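Local coordinates for putative histidinol-phosphate aminotransferase (Burkholderia pseudomallei, PDB 3P1T), which probably catalyses the pyridoxal-phosphate-dependent transfer of an amino group from L-histidinol phosphate to 2-oxoglutarate in histidine biosynthesis, at residues L167-T172 with E188-F193; I299-A304 with H311-S316. All blocks are in the same frame, centred on the assembly; numbering follows the deposited sequence.

Contact 1 comes first along the chain and is complete before contact 2 begins. It joins two neighbouring parallel strands, 166-170 and 190-195, of the mixed seven-stranded sheet that forms the core of the large domain in this aminotransferase fold. Contact 2 is a hairpin of strands 299-303 and 312-316, the two inner strands of a separate four-stranded sheet near the C-terminus. The centres of contact 1 and contact 2 are about 27 Å apart, on opposite sides of the chain's centre. The nearest atoms of contact 1 and contact 2 are about 9 Å apart. Thr172 and Arg314 each lie close to bound tartrate, probably from the crystallisation liquor, which may mark the active-site cleft between the domains.

Contact 1: L167-T172 with E188-F193; sequences LLIDET and ENELVF
Glu171 passes its side chain from CG to OE1 obliquely across the CG2 methyl of Val192, just past the end of strand 166-170, beside strand 190-195. Its CB lies 3.5 Å from Phe193 O. The first torsion (chi1 -80°) sets CG beside the backbone N, and there CG meets Val192 CG2 at 3.9 Å. CD passes the same methyl, and OE1 comes to 3.3 Å from Val192 CG2 while forming a salt bridge with Arg194. Glutamate suits this place: its methylenes pack on valine and its charge meets a cation.

Between the strands, Leu191 N binds Leu167 O at 2.8 Å, Ile169 N binds Leu191 O, Phe193 N binds Ile169 O, and Glu171 N closes the series on Phe193 O. Leu168 reaches across with CD1, 4.0 Å from Leu191 CB, a branched apolar group fitted to the buried face that helix 76-87 covers.

On that face Asp170 and Phe193 run side by side, with carboxylate and ring planes 88° apart. Asp170 OD1 stands 3.5 Å from Phe193 CD2, at the ring edge. It accepts from Thr172 N, which makes an Asx turn, and also from Thr172 OG1; with OD2 bonded to Tyr103 OH, both oxygens are engaged, which limits rotation. In fold-type I PLP enzymes an aspartate at such a strand end usually faces the cofactor's pyridine nitrogen; Asp170 occupies the corresponding position of this fold.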
ATOM      1  N   LEU A 167      20.956   6.033  11.862  1.00 39.84           N
ATOM      2  CA  LEU A 167      21.442   5.067  10.877  1.00 39.02           C
ATOM      3  C   LEU A 167      20.355   4.065  10.507  1.00 43.04           C
ATOM      4  O   LEU A 167      19.752   3.447  11.389  1.00 45.45           O
ATOM      5  CB  LEU A 167      22.676   4.330  11.417  1.00 39.64           C
ATOM      6  CG  LEU A 167      23.344   3.306  10.495  1.00 43.36           C
ATOM      7  CD1 LEU A 167      23.978   3.968   9.280  1.00 44.25           C
ATOM      8  CD2 LEU A 167      24.387   2.524  11.223  1.00 39.96           C
ATOM      9  N   LEU A 168      20.095   3.921   9.202  1.00 35.81           N
ATOM     10  CA  LEU A 168      19.178   2.923   8.654  1.00 33.44           C
ATOM     11  C   LEU A 168      19.978   1.947   7.790  1.00 38.25           C
ATOM     12  O   LEU A 168      20.602   2.370   6.812  1.00 37.56           O
ATOM     13  CB  LEU A 168      18.016   3.546   7.848  1.00 31.63           C
ATOM     14  CG  LEU A 168      17.139   2.541   7.060  1.00 34.97           C
ATOM     15  CD1 LEU A 168      16.381   1.585   7.995  1.00 34.23           C
ATOM     16  CD2 LEU A 168      16.170   3.264   6.147  1.00 39.15           C
ATOM     17  N   ILE A 169      19.971   0.659   8.147  1.00 34.80           N
ATOM     18  CA  ILE A 169      20.654  -0.361   7.360  1.00 34.20           C
ATOM     19  C   ILE A 169      19.598  -1.154   6.627  1.00 37.71           C
ATOM     20  O   ILE A 169      18.767  -1.807   7.247  1.00 38.14           O
ATOM     21  CB  ILE A 169      21.607  -1.279   8.190  1.00 37.80           C
ATOM     22  CG1 ILE A 169      22.678  -0.454   8.976  1.00 37.93           C
ATOM     23  CG2 ILE A 169      22.265  -2.372   7.295  1.00 37.65           C
ATOM     24  CD1 ILE A 169      23.712   0.370   8.097  1.00 35.96           C
ATOM     25  N   ASP A 170      19.623  -1.079   5.309  1.00 34.08           N
ATOM     26  CA  ASP A 170      18.698  -1.798   4.440  1.00 33.10           C
ATOM     27  C   ASP A 170      19.300  -3.184   4.159  1.00 36.13           C
ATOM     28  O   ASP A 170      20.213  -3.320   3.344  1.00 35.27           O
ATOM     29  CB  ASP A 170      18.428  -0.971   3.156  1.00 33.71           C
ATOM     30  CG  ASP A 170      17.619  -1.629   2.057  1.00 37.31           C
ATOM     31  OD1 ASP A 170      17.337  -2.843   2.166  1.00 37.75           O
ATOM     32  OD2 ASP A 170      17.278  -0.934   1.082  1.00 40.06           O
ATOM     33  N   GLU A 171      18.788  -4.200   4.866  1.00 33.51           N
ATOM     34  CA  GLU A 171      19.286  -5.570   4.776  1.00 34.15           C
ATOM     35  C   GLU A 171      18.450  -6.435   3.804  1.00 39.42           C
ATOM     36  O   GLU A 171      18.266  -7.620   4.060  1.00 37.98           O
ATOM     37  CB  GLU A 171      19.325  -6.213   6.165  1.00 35.97           C
ATOM     38  CG  GLU A 171      20.545  -5.785   6.979  1.00 47.21           C
ATOM     39  CD  GLU A 171      20.824  -6.553   8.261  1.00 63.98           C
ATOM     40  OE1 GLU A 171      19.859  -7.053   8.885  1.00 43.97           O
ATOM     41  OE2 GLU A 171      22.008  -6.618   8.664  1.00 60.49           O
ATOM     42  N   THR A 172      18.039  -5.857   2.634  1.00 37.30           N
ATOM     43  CA  THR A 172      17.267  -6.548   1.590  1.00 36.74           C
ATOM     44  C   THR A 172      17.970  -7.844   1.139  1.00 42.01           C
ATOM     45  O   THR A 172      17.294  -8.866   0.924  1.00 42.97           O
ATOM     46  CB  THR A 172      17.039  -5.610   0.380  1.00 42.21           C
ATOM     47  OG1 THR A 172      16.137  -4.574   0.756  1.00 45.78           O
ATOM     48  CG2 THR A 172      16.459  -6.323  -0.841  1.00 39.92           C
ATOM     49  N   GLU A 188      18.263   3.146  19.988  1.00 47.79           N
ATOM     50  CA  GLU A 188      17.932   4.576  20.116  1.00 47.62           C
ATOM     51  C   GLU A 188      18.117   5.336  18.776  1.00 48.87           C
ATOM     52  O   GLU A 188      17.195   6.044  18.364  1.00 47.85           O
ATOM     53  CB  GLU A 188      18.807   5.215  21.220  1.00 50.41           C
ATOM     54  CG  GLU A 188      18.449   6.637  21.645  1.00 65.42           C
ATOM     55  CD  GLU A 188      19.449   7.337  22.561  1.00103.60           C
ATOM     56  OE1 GLU A 188      19.957   6.690  23.507  1.00100.10           O
ATOM     57  OE2 GLU A 188      19.697   8.548  22.353  1.00105.01           O
ATOM     58  N   ASN A 189      19.257   5.128  18.077  1.00 44.12           N
ATOM     59  CA  ASN A 189      19.596   5.859  16.849  1.00 42.50           C
ATOM     60  C   ASN A 189      19.895   4.945  15.653  1.00 43.23           C
ATOM     61  O   ASN A 189      20.586   5.355  14.709  1.00 41.75           O
ATOM     62  CB  ASN A 189      20.836   6.724  17.128  1.00 43.05           C
ATOM     63  CG  ASN A 189      20.701   7.574  18.353  1.00 56.87           C
ATOM     64  OD1 ASN A 189      19.775   8.387  18.487  1.00 48.91           O
ATOM     65  ND2 ASN A 189      21.590   7.350  19.295  1.00 52.02           N
ATOM     66  N   GLU A 190      19.360   3.729  15.678  1.00 38.48           N
ATOM     67  CA  GLU A 190      19.616   2.778  14.606  1.00 37.52           C
ATOM     68  C   GLU A 190      18.353   1.963  14.307  1.00 42.41           C
ATOM     69  O   GLU A 190      17.654   1.500  15.221  1.00 42.69           O
ATOM     70  CB  GLU A 190      20.801   1.857  14.969  1.00 38.90           C
ATOM     71  CG  GLU A 190      21.360   1.077  13.797  1.00 45.88           C
ATOM     72  CD  GLU A 190      22.591   0.225  14.052  1.00 65.51           C
ATOM     73  OE1 GLU A 190      23.262   0.405  15.098  1.00 44.33           O
ATOM     74  OE2 GLU A 190      22.890  -0.623  13.179  1.00 61.88           O
ATOM     75  N   LEU A 191      18.073   1.819  13.014  1.00 37.52           N
ATOM     76  CA  LEU A 191      16.956   1.051  12.479  1.00 36.81           C
ATOM     77  C   LEU A 191      17.458   0.069  11.409  1.00 40.65           C
ATOM     78  O   LEU A 191      18.512   0.286  10.802  1.00 41.42           O
ATOM     79  CB  LEU A 191      15.864   1.976  11.897  1.00 35.88           C
ATOM     80  CG  LEU A 191      15.137   2.865  12.895  1.00 41.15           C
ATOM     81  CD1 LEU A 191      15.704   4.268  12.869  1.00 41.72           C
ATOM     82  CD2 LEU A 191      13.667   2.947  12.569  1.00 41.24           C
ATOM     83  N   VAL A 192      16.711  -1.007  11.180  1.00 35.90           N
ATOM     84  CA  VAL A 192      17.082  -1.997  10.164  1.00 35.01           C
ATOM     85  C   VAL A 192      15.804  -2.351   9.350  1.00 37.22           C
ATOM     86  O   VAL A 192      14.698  -2.401   9.898  1.00 35.69           O
ATOM     87  CB  VAL A 192      17.812  -3.247  10.776  1.00 39.00           C
ATOM     88  CG1 VAL A 192      17.050  -3.891  11.919  1.00 39.26           C
ATOM     89  CG2 VAL A 192      18.187  -4.279   9.729  1.00 38.68           C
ATOM     90  N   PHE A 193      15.965  -2.507   8.028  1.00 33.24           N
ATOM     91  CA  PHE A 193      14.890  -2.897   7.125  1.00 32.10           C
ATOM     92  C   PHE A 193      15.171  -4.279   6.504  1.00 37.93           C
ATOM     93  O   PHE A 193      16.283  -4.531   6.062  1.00 37.56           O
ATOM     94  CB  PHE A 193      14.689  -1.842   6.025  1.00 32.04           C
ATOM     95  CG  PHE A 193      13.734  -2.247   4.922  1.00 32.58           C
ATOM     96  CD1 PHE A 193      12.358  -2.074   5.068  1.00 34.46           C
ATOM     97  CD2 PHE A 193      14.211  -2.799   3.729  1.00 33.65           C
ATOM     98  CE1 PHE A 193      11.477  -2.462   4.052  1.00 34.34           C
ATOM     99  CE2 PHE A 193      13.327  -3.193   2.716  1.00 35.08           C
ATOM    100  CZ  PHE A 193      11.970  -2.993   2.874  1.00 32.93           C
TER

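Contact 2: I299-A304 with H311-S316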
ATOM      1  N   ILE A 299      18.361 -13.091 -23.416  1.00 54.26           N
ATOM      2  CA  ILE A 299      18.940 -13.019 -22.081  1.00 52.93           C
ATOM      3  C   ILE A 299      18.854 -11.560 -21.640  1.00 55.21           C
ATOM      4  O   ILE A 299      19.331 -10.667 -22.342  1.00 56.08           O
ATOM      5  CB  ILE A 299      20.374 -13.615 -22.060  1.00 56.62           C
ATOM      6  CG1 ILE A 299      20.297 -15.125 -22.377  1.00 57.50           C
ATOM      7  CG2 ILE A 299      21.036 -13.386 -20.691  1.00 57.40           C
ATOM      8  CD1 ILE A 299      21.556 -15.771 -22.686  1.00 65.93           C
ATOM      9  N   GLN A 300      18.177 -11.320 -20.508  1.00 48.75           N
ATOM     10  CA  GLN A 300      17.950  -9.971 -20.005  1.00 46.39           C
ATOM     11  C   GLN A 300      18.755  -9.756 -18.705  1.00 49.63           C
ATOM     12  O   GLN A 300      18.474 -10.395 -17.696  1.00 49.54           O
ATOM     13  CB  GLN A 300      16.431  -9.754 -19.792  1.00 46.32           C
ATOM     14  CG  GLN A 300      15.983  -8.312 -19.815  1.00 50.62           C
ATOM     15  N   VAL A 301      19.790  -8.905 -18.750  1.00 46.32           N
ATOM     16  CA  VAL A 301      20.590  -8.559 -17.560  1.00 45.59           C
ATOM     17  C   VAL A 301      20.302  -7.069 -17.219  1.00 49.20           C
ATOM     18  O   VAL A 301      19.543  -6.433 -17.948  1.00 50.32           O
ATOM     19  CB  VAL A 301      22.121  -8.857 -17.678  1.00 49.05           C
ATOM     20  CG1 VAL A 301      22.386 -10.348 -17.877  1.00 49.38           C
ATOM     21  CG2 VAL A 301      22.806  -8.013 -18.751  1.00 48.64           C
ATOM     22  N   LYS A 302      20.877  -6.529 -16.121  1.00 43.78           N
ATOM     23  CA  LYS A 302      20.677  -5.143 -15.686  1.00 42.07           C
ATOM     24  C   LYS A 302      21.907  -4.290 -15.987  1.00 47.42           C
ATOM     25  O   LYS A 302      23.030  -4.702 -15.689  1.00 47.56           O
ATOM     26  CB  LYS A 302      20.363  -5.106 -14.169  1.00 42.81           C
ATOM     27  CG  LYS A 302      20.263  -3.705 -13.515  1.00 42.73           C
ATOM     28  CD  LYS A 302      19.041  -2.879 -13.913  1.00 40.01           C
ATOM     29  CE  LYS A 302      17.803  -3.321 -13.192  1.00 45.99           C
ATOM     30  NZ  LYS A 302      16.634  -2.481 -13.532  1.00 62.65           N
ATOM     31  N   ASP A 303      21.686  -3.088 -16.561  1.00 44.08           N
ATOM     32  CA  ASP A 303      22.729  -2.094 -16.815  1.00 43.44           C
ATOM     33  C   ASP A 303      22.967  -1.352 -15.495  1.00 44.98           C
ATOM     34  O   ASP A 303      22.075  -0.655 -15.011  1.00 43.10           O
ATOM     35  CB  ASP A 303      22.320  -1.153 -17.973  1.00 45.42           C
ATOM     36  CG  ASP A 303      23.316  -0.073 -18.394  1.00 57.94           C
ATOM     37  OD1 ASP A 303      24.381   0.058 -17.735  1.00 58.53           O
ATOM     38  OD2 ASP A 303      23.039   0.635 -19.388  1.00 67.02           O
ATOM     39  N   ALA A 304      24.156  -1.529 -14.893  1.00 41.69           N
ATOM     40  CA  ALA A 304      24.487  -0.928 -13.600  1.00 41.34           C
ATOM     41  C   ALA A 304      24.694   0.614 -13.701  1.00 46.36           C
ATOM     42  O   ALA A 304      24.943   1.259 -12.676  1.00 46.07           O
ATOM     43  CB  ALA A 304      25.723  -1.595 -13.014  1.00 42.35           C
ATOM     44  N   HIS A 311      29.143   1.093 -17.626  1.00 53.74           N
ATOM     45  CA  HIS A 311      30.075   0.129 -18.197  1.00 54.06           C
ATOM     46  C   HIS A 311      30.339  -1.021 -17.188  1.00 57.18           C
ATOM     47  O   HIS A 311      31.464  -1.511 -17.023  1.00 57.46           O
ATOM     48  CB  HIS A 311      31.376   0.802 -18.675  1.00 55.86           C
ATOM     49  CG  HIS A 311      31.117   1.764 -19.788  1.00 59.98           C
ATOM     50  ND1 HIS A 311      31.014   1.353 -21.119  1.00 63.02           N
ATOM     51  CD2 HIS A 311      30.827   3.081 -19.717  1.00 60.86           C
ATOM     52  CE1 HIS A 311      30.697   2.445 -21.806  1.00 62.24           C
ATOM     53  NE2 HIS A 311      30.594   3.511 -21.010  1.00 61.48           N
ATOM     54  N   HIS A 312      29.237  -1.460 -16.564  1.00 51.71           N
ATOM     55  CA  HIS A 312      29.092  -2.586 -15.646  1.00 50.07           C
ATOM     56  C   HIS A 312      27.732  -3.208 -15.861  1.00 51.68           C
ATOM     57  O   HIS A 312      26.794  -2.498 -16.240  1.00 52.05           O
ATOM     58  CB  HIS A 312      29.258  -2.164 -14.176  1.00 49.92           C
ATOM     59  CG  HIS A 312      30.659  -1.922 -13.720  1.00 53.98           C
ATOM     60  ND1 HIS A 312      31.257  -0.689 -13.866  1.00 56.16           N
ATOM     61  CD2 HIS A 312      31.502  -2.742 -13.046  1.00 56.05           C
ATOM     62  CE1 HIS A 312      32.461  -0.811 -13.325  1.00 56.18           C
ATOM     63  NE2 HIS A 312      32.652  -2.029 -12.817  1.00 56.48           N
ATOM     64  N   ILE A 313      27.600  -4.510 -15.614  1.00 45.18           N
ATOM     65  CA  ILE A 313      26.302  -5.174 -15.699  1.00 43.33           C
ATOM     66  C   ILE A 313      26.097  -5.961 -14.404  1.00 46.07           C
ATOM     67  O   ILE A 313      27.052  -6.488 -13.836  1.00 46.83           O
ATOM     68  CB  ILE A 313      26.073  -6.061 -16.965  1.00 46.80           C
ATOM     69  CG1 ILE A 313      27.211  -7.098 -17.169  1.00 47.72           C
ATOM     70  CG2 ILE A 313      25.852  -5.190 -18.212  1.00 47.74           C
ATOM     71  CD1 ILE A 313      26.952  -8.172 -18.182  1.00 51.43           C
ATOM     72  N   ARG A 314      24.861  -5.989 -13.919  1.00 40.68           N
ATOM     73  CA  ARG A 314      24.480  -6.741 -12.733  1.00 39.52           C
ATOM     74  C   ARG A 314      23.689  -7.935 -13.211  1.00 43.84           C
ATOM     75  O   ARG A 314      22.599  -7.782 -13.769  1.00 42.70           O
ATOM     76  CB  ARG A 314      23.693  -5.867 -11.726  1.00 37.17           C
ATOM     77  CG  ARG A 314      23.518  -6.525 -10.357  1.00 41.62           C
ATOM     78  CD  ARG A 314      22.400  -5.895  -9.547  1.00 42.92           C
ATOM     79  NE  ARG A 314      21.106  -6.165 -10.167  1.00 36.50           N
ATOM     80  CZ  ARG A 314      20.028  -5.420 -10.001  1.00 49.02           C
ATOM     81  NH1 ARG A 314      20.072  -4.342  -9.233  1.00 43.66           N
ATOM     82  NH2 ARG A 314      18.900  -5.730 -10.622  1.00 38.08           N
ATOM     83  N   ILE A 315      24.283  -9.119 -13.081  1.00 41.67           N
ATOM     84  CA  ILE A 315      23.673 -10.380 -13.511  1.00 40.87           C
ATOM     85  C   ILE A 315      23.060 -11.082 -12.301  1.00 46.03           C
ATOM     86  O   ILE A 315      23.789 -11.416 -11.362  1.00 45.68           O
ATOM     87  CB  ILE A 315      24.729 -11.287 -14.219  1.00 43.83           C
ATOM     88  CG1 ILE A 315      25.444 -10.550 -15.377  1.00 43.32           C
ATOM     89  CG2 ILE A 315      24.071 -12.598 -14.667  1.00 44.70           C
ATOM     90  CD1 ILE A 315      26.603 -11.303 -16.005  1.00 53.85           C
ATOM     91  N   SER A 316      21.741 -11.325 -12.320  1.00 43.25           N
ATOM     92  CA  SER A 316      21.109 -12.058 -11.218  1.00 42.78           C
ATOM     93  C   SER A 316      21.423 -13.561 -11.330  1.00 48.66           C
ATOM     94  O   SER A 316      21.810 -14.043 -12.406  1.00 50.61           O
ATOM     95  CB  SER A 316      19.604 -11.822 -11.198  1.00 44.14           C
ATOM     96  OG  SER A 316      19.327 -10.444 -11.027  1.00 51.25           O
TER
HETATM   97  O   HOH W   1      26.782   1.483 -19.444  1.00 44.83           O
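In the antiparallel β hairpin formed by strands 299-303 and 312-316, part of the C-terminal small-domain sheet, Lys302 and Arg314 make a hydrogen-bonded pair. Arg314 N reaches Lys302 O at 2.9 Å, and Lys302 N returns a bond to Arg314 O at 3.2 Å.

Their side chains run alongside each other. Lys302 CG sits 3.8 Å above one face of the Arg314 guanidinium, offset toward its rim, so the lysine offers methylene to the flat cation. Bends at chi2 (70°) and chi3 (78°) turn CD and CE so that Lys302 CE lies 3.7 Å from Arg314 NH2. The like charges remain apart, with NZ bound to Gln306 OE1. Arginine suits its own place because one flat group can serve several partners: NH1 bonds Asn146 OD1 and a bound tartrate, probably from the crystallisation liquor, and Phe279 makes a cation-pi contact. Holding such a ligand is consistent with the substrate-binding arginine of related aminotransferases.

Val301, Ile313 and Ile315 need bulk without polarity, since Leu291 and Leu326 of the covering helices pack here. Val301 CG1 meets Ile315 CG1 at 4.0 Å, while Val301 CG2 touches Ile313 CD1.

Toward the loop, Ala304 N bonds His312 O from well above the carbonyl plane, and the small Ala304 CB rests 3.8 Å from His312 CB. Beyond that pair a water links Asp303 to the loop residue His311: it donates to Asp303 OD1, an oxygen that also accepts from Gly305 N, at 3.3 Å and accepts from His311 N at 3.0 Å.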